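Local coordinates for protein-tyrosine-phosphatase (Shewanella sp., PDB 2Z72) that removes phosphate from tyrosine residues of proteins in a cold-adapted bacterium, probably using its two bound zinc ions as in other calcineurin-like phosphoesterases, at residues P11-I14 and Q20-A23; Y24-N29 and Y166-T171; V85-L90 and K94-D99; E106-M111 and I198-V203. All blocks are in the same frame, centred on the assembly; numbering follows the deposited sequence.

Contact 1: P11-I14 and Q20-A23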
loop_
_atom_site.group_PDB
_atom_site.type_symbol
_atom_site.label_atom_id
_atom_site.label_comp_id
_atom_site.label_asym_id
_atom_site.label_seq_id
_atom_site.Cartn_x
_atom_site.Cartn_y
_atom_site.Cartn_z
ATOM N N PRO A 11 3.615 17.403 -4.362
ATOM C CA PRO A 11 4.919 17.590 -4.956
ATOM C C PRO A 11 5.609 16.288 -5.326
ATOM O O PRO A 11 5.287 15.213 -4.802
ATOM C CB PRO A 11 5.662 18.250 -3.789
ATOM C CG PRO A 11 5.069 17.657 -2.546
ATOM C CD PRO A 11 3.601 17.515 -2.890
ATOM N N TYR A 12 6.545 16.404 -6.260
ATOM C CA TYR A 12 7.506 15.369 -6.595
ATOM C C TYR A 12 8.842 15.839 -5.998
ATOM O O TYR A 12 9.374 16.857 -6.409
ATOM C CB TYR A 12 7.609 15.223 -8.102
ATOM C CG TYR A 12 6.311 14.781 -8.747
ATOM C CD1 TYR A 12 5.350 15.687 -9.185
ATOM C CD2 TYR A 12 6.000 13.427 -8.887
ATOM C CE1 TYR A 12 4.172 15.265 -9.780
ATOM C CE2 TYR A 12 4.846 13.028 -9.455
ATOM C CZ TYR A 12 3.912 13.929 -9.885
ATOM O OH TYR A 12 2.751 13.442 -10.457
ATOM N N VAL A 13 9.345 15.113 -4.986
ATOM C CA VAL A 13 10.490 15.544 -4.221
ATOM C C VAL A 13 11.706 14.702 -4.555
ATOM O O VAL A 13 11.655 13.488 -4.561
ATOM C CB VAL A 13 10.185 15.491 -2.695
ATOM C CG1 VAL A 13 11.431 15.791 -1.894
ATOM C CG2 VAL A 13 9.055 16.415 -2.312
ATOM N N ILE A 14 12.796 15.412 -4.877
ATOM C CA ILE A 14 14.113 14.788 -5.115
ATOM C C ILE A 14 14.894 14.896 -3.837
ATOM O O ILE A 14 14.981 15.991 -3.270
ATOM C CB ILE A 14 14.838 15.643 -6.208
ATOM C CG1 ILE A 14 13.994 15.725 -7.465
ATOM C CG2 ILE A 14 16.250 15.182 -6.366
ATOM C CD1 ILE A 14 13.520 14.442 -8.027
ATOM N N GLN A 20 20.169 19.506 0.575
ATOM C CA GLN A 20 18.731 19.740 0.629
ATOM C C GLN A 20 17.967 19.076 -0.523
ATOM O O GLN A 20 18.466 18.943 -1.626
ATOM C CB GLN A 20 18.358 21.211 0.657
ATOM C CG GLN A 20 19.263 22.161 -0.055
ATOM C CD GLN A 20 18.588 23.516 -0.156
ATOM O OE1 GLN A 20 17.805 23.937 0.693
ATOM N NE2 GLN A 20 18.853 24.166 -1.251
ATOM N N SER A 21 16.736 18.712 -0.217
ATOM C CA SER A 21 15.808 18.217 -1.204
ATOM C C SER A 21 15.207 19.366 -2.004
ATOM O O SER A 21 15.275 20.528 -1.632
ATOM C CB SER A 21 14.738 17.394 -0.475
ATOM O OG SER A 21 15.275 16.165 0.067
ATOM N N THR A 22 14.583 18.999 -3.144
ATOM C CA THR A 22 13.940 19.894 -4.057
ATOM C C THR A 22 12.549 19.372 -4.371
ATOM O O THR A 22 12.397 18.145 -4.520
ATOM C CB THR A 22 14.748 19.972 -5.355
ATOM O OG1 THR A 22 16.084 20.434 -5.094
ATOM C CG2 THR A 22 14.090 20.930 -6.380
ATOM N N ALA A 23 11.576 20.228 -4.433
ATOM C CA ALA A 23 10.214 19.856 -4.725
ATOM C C ALA A 23 9.751 20.470 -6.054
ATOM O O ALA A 23 9.920 21.686 -6.279
ATOM C CB ALA A 23 9.287 20.287 -3.600
#
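The carbonyl oxygen Thr-22 O is gripped by two neighbouring groups of the facing strand. Ile-14 N donates a hydrogen bond of 2.8 Å to it, and the CA-H of Val-13 adds a softer contact, with CA 3.2 Å from the same Thr-22 O. The return bond, Thr-22 N to Ile-14 O at 3.0 Å, makes Ile-14 and Thr-22 an antiparallel hydrogen-bonded pair. One step along, Val-13 and Ala-23 form a non-hydrogen-bonded pair, and Ala-23 CA lies 3.5 Å from Tyr-12 O in a second CA-H...O contact.

The two faces of the ribbon are furnished differently. With CG1 anti to the backbone N (chi1 174°), Val-13 spreads its methyls along the partner strand: CG1 rests 3.9 Å from Ser-21 CB, while CG2 comes 4.1 Å from Ala-23 CB. Pro-11 CB approaches that same Ala-23 CB at 4.2 Å, so the small alanine lets two aliphatic neighbours close in. The hydroxyl of Ser-21 is hydrogen-bonded to that of Thr-15, at the start of the connecting loop. Beta-branched Ile-14 and Thr-22, both well suited to extended backbone, stand side by side on the other face. Tyr-12 is on that face too, but turns its ring away to pack on helix 166-172, its hydroxyl bonded to Asp-9. This is the loop end of a beta hairpin, the first two strands of a three-stranded antiparallel meander made of 8-14, 22-27 and 30-35.

Contact 2: Y24-N29 and Y166-T171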
loop_
_atom_site.group_PDB
_atom_site.type_symbol
_atom_site.label_atom_id
_atom_site.label_comp_id
_atom_site.label_asym_id
_atom_site.label_seq_id
_atom_site.Cartn_x
_atom_site.Cartn_y
_atom_site.Cartn_z
ATOM N N TYR A 24 9.124 19.636 -6.873
ATOM C CA TYR A 24 8.502 20.004 -8.114
ATOM C C TYR A 24 6.979 20.000 -7.922
ATOM O O TYR A 24 6.432 18.985 -7.471
ATOM C CB TYR A 24 8.882 19.064 -9.232
ATOM C CG TYR A 24 10.332 19.079 -9.604
ATOM C CD1 TYR A 24 11.225 18.110 -9.185
ATOM C CD2 TYR A 24 10.885 20.044 -10.352
ATOM C CE1 TYR A 24 12.549 18.153 -9.548
ATOM C CE2 TYR A 24 12.226 20.096 -10.697
ATOM C CZ TYR A 24 13.055 19.158 -10.298
ATOM O OH TYR A 24 14.367 19.192 -10.623
ATOM N N TRP A 25 6.320 21.076 -8.302
ATOM C CA TRP A 25 4.898 21.278 -8.122
ATOM C C TRP A 25 4.289 21.609 -9.454
ATOM O O TRP A 25 4.823 22.467 -10.199
ATOM C CB TRP A 25 4.601 22.429 -7.178
ATOM C CG TRP A 25 5.334 22.405 -5.882
ATOM C CD1 TRP A 25 6.616 22.836 -5.667
ATOM C CD2 TRP A 25 4.898 21.952 -4.608
ATOM N NE1 TRP A 25 6.983 22.674 -4.388
ATOM C CE2 TRP A 25 5.955 22.135 -3.674
ATOM C CE3 TRP A 25 3.696 21.407 -4.136
ATOM C CZ2 TRP A 25 5.822 21.781 -2.326
ATOM C CZ3 TRP A 25 3.580 21.068 -2.793
ATOM C CH2 TRP A 25 4.650 21.255 -1.881
ATOM N N ILE A 26 3.172 20.961 -9.791
ATOM C CA ILE A 26 2.354 21.386 -10.922
ATOM C C ILE A 26 1.246 22.275 -10.387
ATOM O O ILE A 26 0.414 21.826 -9.613
ATOM C CB ILE A 26 1.743 20.198 -11.680
ATOM C CG1 ILE A 26 2.776 19.186 -12.058
ATOM C CG2 ILE A 26 0.992 20.711 -12.906
ATOM C CD1 ILE A 26 4.022 19.737 -12.741
ATOM N N CYS A 27 1.308 23.561 -10.748
ATOM C CA CYS A 27 0.358 24.555 -10.250
ATOM C C CYS A 27 -0.291 25.227 -11.453
ATOM O O CYS A 27 0.374 25.975 -12.174
ATOM C CB CYS A 27 1.091 25.569 -9.376
ATOM S SG CYS A 27 2.108 24.871 -8.092
ATOM N N ASP A 28 -1.548 24.954 -11.739
ATOM C CA ASP A 28 -2.254 25.555 -12.890
ATOM C C ASP A 28 -1.514 25.244 -14.167
ATOM O O ASP A 28 -1.342 26.160 -15.011
ATOM C CB ASP A 28 -2.390 27.048 -12.706
ATOM C CG ASP A 28 -3.570 27.712 -13.387
ATOM O OD1 ASP A 28 -4.513 27.084 -13.898
ATOM O OD2 ASP A 28 -3.487 28.958 -13.356
ATOM N N ASN A 29 -1.131 24.025 -14.386
ATOM C CA ASN A 29 -0.482 23.538 -15.594
ATOM C C ASN A 29 0.880 24.193 -15.871
ATOM O O ASN A 29 1.369 24.153 -16.999
ATOM C CB ASN A 29 -1.312 23.589 -16.870
ATOM C CG ASN A 29 -2.238 22.386 -17.025
ATOM O OD1 ASN A 29 -2.312 21.537 -16.127
ATOM N ND2 ASN A 29 -2.987 22.326 -18.124
ATOM N N TYR A 166 -1.526 12.663 -15.398
ATOM C CA TYR A 166 -0.120 12.685 -15.004
ATOM C C TYR A 166 0.782 12.954 -16.188
ATOM O O TYR A 166 1.989 13.133 -16.021
ATOM C CB TYR A 166 0.277 11.407 -14.210
ATOM C CG TYR A 166 -0.535 11.428 -12.898
ATOM C CD1 TYR A 166 -1.520 10.501 -12.620
ATOM C CD2 TYR A 166 -0.306 12.450 -11.952
ATOM C CE1 TYR A 166 -2.220 10.581 -11.426
ATOM C CE2 TYR A 166 -1.044 12.533 -10.786
ATOM C CZ TYR A 166 -2.014 11.594 -10.515
ATOM O OH TYR A 166 -2.774 11.670 -9.391
ATOM N N ASP A 167 0.182 13.047 -17.376
ATOM C CA ASP A 167 1.017 13.493 -18.522
ATOM C C ASP A 167 1.482 14.954 -18.356
ATOM O O ASP A 167 2.467 15.344 -18.958
ATOM C CB ASP A 167 0.239 13.351 -19.858
ATOM C CG ASP A 167 -0.058 11.988 -20.330
ATOM O OD1 ASP A 167 -0.784 11.810 -21.342
ATOM O OD2 ASP A 167 0.448 11.015 -19.723
ATOM N N ILE A 168 0.750 15.754 -17.601
ATOM C CA ILE A 168 1.186 17.110 -17.339
ATOM C C ILE A 168 2.499 17.078 -16.581
ATOM O O ILE A 168 3.525 17.677 -16.952
ATOM C CB ILE A 168 0.096 17.954 -16.621
ATOM C CG1 ILE A 168 -1.208 18.101 -17.410
ATOM C CG2 ILE A 168 0.670 19.330 -16.256
ATOM C CD1 ILE A 168 -0.986 18.797 -18.736
ATOM N N ALA A 169 2.557 16.315 -15.475
ATOM C CA ALA A 169 3.771 16.234 -14.674
ATOM C C ALA A 169 4.907 15.655 -15.491
ATOM O O ALA A 169 6.036 16.171 -15.413
ATOM C CB ALA A 169 3.505 15.394 -13.439
ATOM N N THR A 170 4.681 14.593 -16.253
ATOM C CA THR A 170 5.801 14.009 -16.994
ATOM C C THR A 170 6.322 14.944 -18.067
ATOM O O THR A 170 7.520 14.980 -18.330
ATOM C CB THR A 170 5.466 12.617 -17.566
ATOM O OG1 THR A 170 4.277 12.682 -18.365
ATOM C CG2 THR A 170 5.204 11.642 -16.447
ATOM N N THR A 171 5.440 15.717 -18.683
ATOM C CA THR A 171 5.895 16.718 -19.700
ATOM C C THR A 171 6.642 17.823 -19.001
ATOM O O THR A 171 7.767 18.183 -19.400
ATOM C CB THR A 171 4.696 17.231 -20.493
ATOM O OG1 THR A 171 4.147 16.149 -21.255
ATOM C CG2 THR A 171 5.190 18.253 -21.539
#
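Ile-168 stands out from its helix between two side chains of the strand and the turn after it, and meets each at a different inclination. Ile-26 and Ile-168 cross obliquely and touch through their branch methyls, CG2 to CG2 at 3.6 Å. In both residues chi1 near -60° places CG1 beside the backbone N and leaves CG2 anti to it, so that the two branch methyls meet. Asn-29 instead lies across Ile-168 at about a right angle, setting its amide against the aliphatic chain: Asn-29 OD1 is 3.7 Å from Ile-168 CG2, and Asn-29 ND2 is 4.1 Å from the end methyl CD1. The oxygen is not left to the hydrocarbon, since Asn-29 OD1 accepts a hydrogen bond from the backbone N of Glu-7, which helps hold the amide over the isoleucine.

The other branch of Ile-26 reaches the helix backbone. Its CG1 is 4.1 Å from Ala-169 CB and its CD1 is 4.0 Å from Ala-169 CA; the small alanine side chain leaves the isoleucine close to the helix backbone. If Ile-168 were cut back to an alanine, the Ile-26 methyl and the Asn-29 amide would probably lose the surface they rest on, and a gap would be likely to open between helix and strand.

Asp-28 and Asn-29 both have left-handed backbone conformations, which Asp and Asn tolerate well, and so turn the chain from strand 22-27 into strand 30-35; Cys-27 is joined there to Cys-47 by a disulfide. The arrangement is alpha/beta layer packing, helix 166-172 lying on one face of the N-terminal three-stranded antiparallel sheet.

Contact 3: V85-L90 and K94-D99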
loop_
_atom_site.group_PDB
_atom_site.type_symbol
_atom_site.label_atom_id
_atom_site.label_comp_id
_atom_site.label_asym_id
_atom_site.label_seq_id
_atom_site.Cartn_x
_atom_site.Cartn_y
_atom_site.Cartn_z
ATOM N N VAL A 85 -11.976 9.173 -0.789
ATOM C CA VAL A 85 -12.625 7.989 -0.222
ATOM C C VAL A 85 -11.806 7.424 0.942
ATOM O O VAL A 85 -12.385 7.107 2.003
ATOM C CB VAL A 85 -12.818 6.913 -1.299
ATOM C CG1 VAL A 85 -13.373 5.615 -0.730
ATOM C CG2 VAL A 85 -13.751 7.426 -2.407
ATOM N N LEU A 86 -10.505 7.328 0.775
ATOM C CA LEU A 86 -9.670 6.882 1.876
ATOM C C LEU A 86 -9.830 7.712 3.117
ATOM O O LEU A 86 -9.968 7.216 4.251
ATOM C CB LEU A 86 -8.211 6.880 1.410
ATOM C CG LEU A 86 -7.162 6.572 2.463
ATOM C CD1 LEU A 86 -7.334 5.155 3.004
ATOM C CD2 LEU A 86 -5.747 6.790 1.909
ATOM N N LEU A 87 -9.772 9.053 2.962
ATOM C CA LEU A 87 -9.845 9.928 4.093
ATOM C C LEU A 87 -11.182 9.781 4.785
ATOM O O LEU A 87 -11.274 9.713 6.029
ATOM C CB LEU A 87 -9.617 11.376 3.678
ATOM C CG LEU A 87 -9.322 12.364 4.786
ATOM C CD1 LEU A 87 -7.907 12.218 5.344
ATOM C CD2 LEU A 87 -9.465 13.762 4.200
ATOM N N THR A 88 -12.266 9.762 4.005
ATOM C CA THR A 88 -13.580 9.623 4.605
ATOM C C THR A 88 -13.708 8.310 5.406
ATOM O O THR A 88 -14.209 8.289 6.516
ATOM C CB THR A 88 -14.657 9.678 3.515
ATOM O OG1 THR A 88 -14.646 11.020 3.012
ATOM C CG2 THR A 88 -16.049 9.355 4.044
ATOM N N LEU A 89 -13.193 7.207 4.811
ATOM C CA LEU A 89 -13.278 5.934 5.491
ATOM C C LEU A 89 -12.530 5.992 6.821
ATOM O O LEU A 89 -13.026 5.522 7.862
ATOM C CB LEU A 89 -12.688 4.845 4.572
ATOM C CG LEU A 89 -12.496 3.476 5.288
ATOM C CD1 LEU A 89 -13.803 2.907 5.802
ATOM C CD2 LEU A 89 -11.819 2.519 4.285
ATOM N N LEU A 90 -11.322 6.538 6.819
ATOM C CA LEU A 90 -10.521 6.553 8.046
ATOM C C LEU A 90 -11.112 7.474 9.076
ATOM O O LEU A 90 -11.026 7.248 10.276
ATOM C CB LEU A 90 -9.067 6.912 7.723
ATOM C CG LEU A 90 -8.329 5.913 6.832
ATOM C CD1 LEU A 90 -6.923 6.420 6.567
ATOM C CD2 LEU A 90 -8.324 4.491 7.407
ATOM N N LYS A 94 -12.659 6.281 12.681
ATOM C CA LYS A 94 -11.931 6.837 13.833
ATOM C C LYS A 94 -10.495 6.342 13.892
ATOM O O LYS A 94 -9.870 6.252 14.953
ATOM C CB LYS A 94 -12.660 6.556 15.153
ATOM C CG LYS A 94 -14.099 7.098 15.139
ATOM C CD LYS A 94 -14.836 6.671 16.392
ATOM C CE LYS A 94 -16.109 7.460 16.659
ATOM N NZ LYS A 94 -16.925 7.851 15.485
ATOM N N ILE A 95 -9.933 6.079 12.698
ATOM C CA ILE A 95 -8.539 5.718 12.571
ATOM C C ILE A 95 -7.683 6.978 12.621
ATOM O O ILE A 95 -6.544 6.950 13.092
ATOM C CB ILE A 95 -8.292 4.875 11.328
ATOM C CG1 ILE A 95 -9.261 3.704 11.176
ATOM C CG2 ILE A 95 -6.834 4.380 11.302
ATOM C CD1 ILE A 95 -9.270 2.751 12.355
ATOM N N ILE A 96 -8.260 8.092 12.155
ATOM C CA ILE A 96 -7.645 9.396 12.222
ATOM C C ILE A 96 -8.587 10.346 12.985
ATOM O O ILE A 96 -9.785 10.021 13.141
ATOM C CB ILE A 96 -7.280 9.916 10.819
ATOM C CG1 ILE A 96 -8.477 10.128 9.894
ATOM C CG2 ILE A 96 -6.220 9.021 10.225
ATOM C CD1 ILE A 96 -8.105 10.560 8.517
ATOM N N ASP A 97 -8.019 11.457 13.444
ATOM C CA ASP A 97 -8.746 12.442 14.248
ATOM C C ASP A 97 -9.354 13.503 13.384
ATOM O O ASP A 97 -9.318 13.444 12.155
ATOM C CB ASP A 97 -7.871 12.917 15.438
ATOM C CG ASP A 97 -6.661 13.754 14.996
ATOM O OD1 ASP A 97 -5.708 13.838 15.832
ATOM O OD2 ASP A 97 -6.716 14.239 13.836
ATOM N N SER A 98 -9.904 14.522 14.108
ATOM C CA SER A 98 -10.535 15.627 13.504
ATOM C C SER A 98 -9.559 16.552 12.757
ATOM O O SER A 98 -10.058 17.348 11.959
ATOM C CB SER A 98 -11.327 16.515 14.465
ATOM O OG SER A 98 -10.618 17.115 15.532
ATOM N N ASP A 99 -8.276 16.445 12.961
ATOM C CA ASP A 99 -7.293 17.175 12.166
ATOM C C ASP A 99 -6.778 16.322 11.023
ATOM O O ASP A 99 -5.876 16.690 10.220
ATOM C CB ASP A 99 -6.198 17.585 13.179
ATOM C CG ASP A 99 -6.735 18.575 14.199
ATOM O OD1 ASP A 99 -6.411 18.473 15.394
ATOM O OD2 ASP A 99 -7.481 19.514 13.805
#
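Leu-90 O, in the last turn of helix 83-92, receives Ile-95 N at 2.9 Å, and Lys-94 supplies the positive phi (65°) that turns the chain back for this bond. Ile-96 N adds a weak, longer bond of 3.4 Å to the same Leu-90 O. Lys-94 takes the left-handed position where glycine is common, and its CB points away from the helix, which suits an exposed lysine.

The apolar side chains then close over the helix end. Leu-90 CD2 packs 3.9 Å from Ile-95 CB, the two chains inclined to one another. Ile-96 sets CG1 between its backbone N and carbonyl carbon (chi1 63°), which lays the ethyl branch along the helix: CD1 sits 3.9 Å from Leu-90 CB and 3.6 Å from Leu-87 CD1, meeting Leu-87 at about a right angle. A serine in place of Ile-96 would probably leave Leu-87 and Leu-90 without their apolar cover on this side.

Helix 122-138 completes the surroundings through Phe-128, which touches both leucines, and Leu-132, which touches Ile-96. Further on, Asp-97 OD2 accepts Asp-99 N at 2.8 Å from above the carboxylate plane, an Asx turn. The arrangement as a whole is a Schellman C-cap, with the apolar pair flanking the reversal, Leu-90 and Ile-95, that often accompanies this motif.

Contact 4: E106-M111 and I198-V203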
loop_
_atom_site.group_PDB
_atom_site.type_symbol
_atom_site.label_atom_id
_atom_site.label_comp_id
_atom_site.label_asym_id
_atom_site.label_seq_id
_atom_site.Cartn_x
_atom_site.Cartn_y
_atom_site.Cartn_z
ATOM N N GLU A 106 -1.307 2.635 19.475
ATOM C CA GLU A 106 -0.291 1.653 19.244
ATOM C C GLU A 106 -0.769 0.587 18.270
ATOM O O GLU A 106 -0.092 -0.436 18.062
ATOM C CB GLU A 106 0.169 0.983 20.541
ATOM C CG GLU A 106 0.750 2.011 21.510
ATOM C CD GLU A 106 1.349 1.396 22.745
ATOM O OE1 GLU A 106 2.094 2.113 23.426
ATOM O OE2 GLU A 106 1.044 0.210 22.972
ATOM N N GLY A 107 -1.967 0.822 17.651
ATOM C CA GLY A 107 -2.420 -0.095 16.627
ATOM C C GLY A 107 -1.495 -0.117 15.426
ATOM O O GLY A 107 -0.683 0.801 15.208
ATOM N N HIS A 108 -1.644 -1.173 14.600
ATOM C CA HIS A 108 -0.988 -1.302 13.323
ATOM C C HIS A 108 -1.996 -1.216 12.208
ATOM O O HIS A 108 -3.058 -1.805 12.277
ATOM C CB HIS A 108 -0.203 -2.606 13.209
ATOM C CG HIS A 108 0.991 -2.646 14.111
ATOM N ND1 HIS A 108 2.068 -3.441 13.742
ATOM C CD2 HIS A 108 1.289 -2.065 15.268
ATOM C CE1 HIS A 108 2.995 -3.313 14.701
ATOM N NE2 HIS A 108 2.567 -2.498 15.624
ATOM N N MET A 109 -1.650 -0.474 11.143
ATOM C CA MET A 109 -2.392 -0.476 9.919
ATOM C C MET A 109 -1.628 -1.270 8.870
ATOM O O MET A 109 -0.422 -1.049 8.730
ATOM C CB MET A 109 -2.560 0.982 9.391
ATOM C CG MET A 109 -3.148 1.036 8.011
ATOM S SD MET A 109 -3.362 2.720 7.378
ATOM C CE MET A 109 -4.710 3.276 8.322
ATOM N N VAL A 110 -2.291 -2.138 8.129
ATOM C CA VAL A 110 -1.685 -2.814 6.999
ATOM C C VAL A 110 -2.453 -2.342 5.756
ATOM O O VAL A 110 -3.633 -2.641 5.613
ATOM C CB VAL A 110 -1.724 -4.336 7.075
ATOM C CG1 VAL A 110 -0.902 -4.920 5.957
ATOM C CG2 VAL A 110 -1.198 -4.827 8.438
ATOM N N MET A 111 -1.774 -1.603 4.907
ATOM C CA MET A 111 -2.349 -1.246 3.600
ATOM C C MET A 111 -1.684 -2.138 2.575
ATOM O O MET A 111 -0.507 -1.980 2.270
ATOM C CB MET A 111 -2.106 0.252 3.302
ATOM C CG MET A 111 -2.622 0.605 1.896
ATOM S SD MET A 111 -2.708 2.381 1.581
ATOM C CE MET A 111 -4.098 2.848 2.595
ATOM N N ILE A 198 3.878 -9.701 4.910
ATOM C CA ILE A 198 4.164 -9.646 6.355
ATOM C C ILE A 198 3.237 -10.583 7.110
ATOM O O ILE A 198 2.190 -11.014 6.628
ATOM C CB ILE A 198 4.086 -8.215 6.919
ATOM C CG1 ILE A 198 2.659 -7.654 6.920
ATOM C CG2 ILE A 198 5.061 -7.312 6.215
ATOM C CD1 ILE A 198 2.508 -6.365 7.701
ATOM N N LYS A 199 3.663 -10.889 8.334
ATOM C CA LYS A 199 2.899 -11.701 9.278
ATOM C C LYS A 199 2.747 -10.924 10.560
ATOM O O LYS A 199 3.731 -10.438 11.107
ATOM C CB LYS A 199 3.668 -13.010 9.540
ATOM C CG LYS A 199 2.908 -14.020 10.401
ATOM C CD LYS A 199 3.783 -15.320 10.585
ATOM C CE LYS A 199 3.229 -16.278 11.595
ATOM N NZ LYS A 199 4.242 -17.346 11.752
ATOM N N ILE A 200 1.523 -10.722 11.011
ATOM C CA ILE A 200 1.267 -10.101 12.289
ATOM C C ILE A 200 0.384 -11.072 13.077
ATOM O O ILE A 200 -0.699 -11.443 12.651
ATOM C CB ILE A 200 0.571 -8.726 12.184
ATOM C CG1 ILE A 200 1.352 -7.762 11.321
ATOM C CG2 ILE A 200 0.292 -8.172 13.575
ATOM C CD1 ILE A 200 0.672 -6.409 11.128
ATOM N N ASN A 201 0.875 -11.503 14.228
ATOM C CA ASN A 201 0.128 -12.476 15.063
ATOM C C ASN A 201 -0.099 -13.710 14.187
ATOM O O ASN A 201 0.868 -14.228 13.616
ATOM C CB ASN A 201 -1.152 -11.873 15.652
ATOM C CG ASN A 201 -0.900 -10.567 16.388
ATOM O OD1 ASN A 201 0.165 -10.351 16.974
ATOM N ND2 ASN A 201 -1.965 -9.744 16.406
ATOM N N ASP A 202 -1.327 -14.191 14.111
ATOM C CA ASP A 202 -1.699 -15.381 13.385
ATOM C C ASP A 202 -2.299 -15.054 12.023
ATOM O O ASP A 202 -3.101 -15.817 11.501
ATOM C CB ASP A 202 -2.647 -16.189 14.259
ATOM C CG ASP A 202 -3.940 -15.469 14.560
ATOM O OD1 ASP A 202 -4.970 -16.153 14.833
ATOM O OD2 ASP A 202 -3.983 -14.229 14.544
ATOM N N VAL A 203 -1.856 -13.936 11.399
ATOM C CA VAL A 203 -2.421 -13.493 10.128
ATOM C C VAL A 203 -1.294 -13.139 9.165
ATOM O O VAL A 203 -0.328 -12.452 9.539
ATOM C CB VAL A 203 -3.351 -12.284 10.331
ATOM C CG1 VAL A 203 -3.991 -11.875 9.021
ATOM C CG2 VAL A 203 -4.396 -12.572 11.393
#
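Val-110 and Ile-200 reach toward each other tip to tip, the closest of the apolar contacts here, with Val-110 CG2 3.6 Å from Ile-200 CD1. Ile-200 spans the distance because its chain is extended at chi2 (177°), which pushes CD1 out toward the opposite strand. Ile-198 approaches Val-110 in the same end-on manner, its CD1 4.1 Å from Val-110 CG2 and equally far from CG1, so that it sits against the fork of the valine. Branched aliphatic residues fit here: buried and compact, they mesh without needing polar partners.

The strands behind these side chains belong to different sheets. Their axes come no closer than 10.4 Å, a separation bridged by side chains, as in the two-sheet beta sandwich of the calcineurin-like phosphoesterases; strand 108-111 lies beside 72-76 and 142-145, strand 197-200 beside 203-206.

One aromatic contact joins the apolar ones. Ile-200 CD1 comes obliquely to the His-108 ring, 4.2 Å from ND1. That nitrogen is hydrogen-bonded to His-144 NE2, which satisfies a buried polar atom and limits rotation of the ring; the two imidazoles meet with their planes at about 40°.

Backbone bonds shape the far end of segment 198-203. A type II' turn from Ile-200 to Val-203 is closed by Val-203 N to Ile-200 O at 3.0 Å, with the reverse bond, Ile-200 N to Val-203 O at 2.9 Å, completing the hydrogen-bonded pair of the hairpin. Asn-201 takes the positive phi, its ND2 tied to Ile-70 O.

Contacts 1 and 2 form one neighbourhood, their centres 14 Å apart: both use strand 22-27, and the Tyr-12 hydroxyl of contact 1 packs on Tyr-166 of contact 2. Contacts 3 and 4, with centres 19 Å apart, form another, where Met-109 and Met-111 of strand 108-111 turn to helix 83-92 and the loop after it while His-108 and Val-110 face the second sheet. Contact 3 is nested within the chain loop closed by contact 2, whereas contacts 2 and 4 interleave, with centres 36 Å apart on opposite sides of the chain's centre. The N-terminal hairpin is thus fastened to a helix of the phosphoesterase family region, well away from the sandwich interior.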